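Local coordinates for protein sucrose 6(F)-phosphate phosphorylase (Thermoanaerobacterium thermosaccharolyticum DSM 571, PDB 6S9V) that is a phosphorylase whose catalytic domain belongs to the alpha-amylase family and is built round a parallel eight-stranded TIM barrel, at residues 109-112 and 113-117. Numbering follows the deposited sequence.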
# COMPACT_ATOMS: atom_id res chain seq x y z
N PHE A 109 0.89 -10.62 24.42
CA PHE A 109 0.24 -11.90 24.21
C PHE A 109 0.93 -13.05 24.94
O PHE A 109 0.25 -13.98 25.39
CB PHE A 109 0.14 -12.23 22.73
CG PHE A 109 -0.83 -13.34 22.44
CD1 PHE A 109 -2.19 -13.12 22.54
CD2 PHE A 109 -0.38 -14.61 22.13
CE1 PHE A 109 -3.09 -14.14 22.31
CE2 PHE A 109 -1.27 -15.62 21.88
CZ PHE A 109 -2.63 -15.39 21.97
N GLN A 110 2.26 -13.03 25.05
CA GLN A 110 2.92 -14.09 25.79
C GLN A 110 2.54 -14.05 27.27
O GLN A 110 2.42 -15.11 27.91
CB GLN A 110 4.44 -14.03 25.60
CG GLN A 110 4.83 -14.46 24.18
CD GLN A 110 6.32 -14.68 23.99
OE1 GLN A 110 6.73 -15.73 23.49
NE2 GLN A 110 7.13 -13.70 24.39
N ASP A 111 2.36 -12.85 27.83
CA ASP A 111 1.90 -12.76 29.21
C ASP A 111 0.50 -13.35 29.33
O ASP A 111 0.21 -14.09 30.28
CB ASP A 111 1.90 -11.29 29.66
CG ASP A 111 1.72 -11.14 31.15
OD1 ASP A 111 2.70 -11.32 31.90
OD2 ASP A 111 0.59 -10.82 31.58
N PHE A 112 -0.36 -13.07 28.35
CA PHE A 112 -1.71 -13.62 28.35
C PHE A 112 -1.69 -15.14 28.26
O PHE A 112 -2.44 -15.82 28.96
CB PHE A 112 -2.50 -13.04 27.18
CG PHE A 112 -3.81 -13.73 26.95
CD1 PHE A 112 -4.85 -13.58 27.85
CD2 PHE A 112 -3.99 -14.54 25.85
CE1 PHE A 112 -6.05 -14.23 27.65
CE2 PHE A 112 -5.20 -15.19 25.64
CZ PHE A 112 -6.23 -15.03 26.54
N LEU A 113 -0.83 -15.70 27.40
CA LEU A 113 -0.78 -17.15 27.29
C LEU A 113 -0.27 -17.78 28.58
O LEU A 113 -0.60 -18.93 28.88
CB LEU A 113 0.10 -17.57 26.12
CG LEU A 113 -0.48 -17.36 24.72
CD1 LEU A 113 0.45 -18.01 23.71
CD2 LEU A 113 -1.90 -17.92 24.59
N LYS A 114 0.55 -17.05 29.33
CA LYS A 114 1.05 -17.56 30.60
C LYS A 114 -0.04 -17.52 31.67
O LYS A 114 -0.27 -18.51 32.37
CB LYS A 114 2.27 -16.75 31.04
CG LYS A 114 2.86 -17.14 32.40
CD LYS A 114 3.94 -16.13 32.80
CE LYS A 114 4.43 -16.33 34.22
NZ LYS A 114 5.57 -17.28 34.29
N LYS A 115 -0.72 -16.38 31.81
CA LYS A 115 -1.61 -16.15 32.93
C LYS A 115 -3.09 -16.17 32.58
O LYS A 115 -3.93 -16.11 33.49
CB LYS A 115 -1.28 -14.81 33.61
CG LYS A 115 0.13 -14.73 34.17
CD LYS A 115 0.42 -13.36 34.75
CE LYS A 115 1.86 -13.23 35.22
NZ LYS A 115 2.19 -11.85 35.65
N GLY A 116 -3.45 -16.25 31.30
CA GLY A 116 -4.86 -16.27 30.96
C GLY A 116 -5.54 -14.97 31.35
O GLY A 116 -5.01 -13.88 31.11
N ARG A 117 -6.72 -15.08 31.97
CA ARG A 117 -7.50 -13.89 32.27
C ARG A 117 -6.92 -13.05 33.40
O ARG A 117 -7.27 -11.87 33.52
CB ARG A 117 -8.94 -14.28 32.61
CG ARG A 117 -9.67 -15.09 31.54
CD ARG A 117 -9.52 -14.47 30.14
NE ARG A 117 -10.25 -15.23 29.12
CZ ARG A 117 -11.43 -14.89 28.61
NH1 ARG A 117 -12.04 -13.78 29.01
NH2 ARG A 117 -12.00 -15.66 27.70
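F109 and L113, one helical turn apart, make the closest side-chain meeting here: CE2 of the F109 ring lies 3.4 Å from L113 CG, and the two methyls of L113 straddle that corner, CD1 leaning towards CD2 of the ring and CD2 towards CZ. The leucine's CG sits beside its backbone N (chi1 -73°), which swings the branch back towards the phenylalanine. On another side of the helix, D111 and K115 form a long salt bridge, OD1 to NZ 3.8 Å, with the lysine chain running extended past the carboxylate; the stronger partner of D111 is S119, whose OG bonds to OD2. F112 CD1 lies 3.3 Å from G116 O, and R117 CD comes up at the edge of the same ring, near its plane. Both segments belong to the short helix 107-115, in the long excursion between the third and fourth strands of the alpha-amylase TIM barrel, 92-97 and 207-210, where relatives carry domain B; it lies far out from the centre of the chain. Its backbone ladder runs through L113 N to F109 O (2.9 Å) and K115 N to D111 O (2.9 Å), the latter fairly straight at 155°. The final rung, G116 N to F112 O at 2.6 Å, is short and more bent; G116 itself has positive phi (64°) and turns the chain out of the helix. Further out, F125 and F156 each meet the buried F109 ring edge-to-face, V167 of strand 164-168 touches both F109 and F112, and the poorly ordered R117 forms salt bridges to E165 and D129.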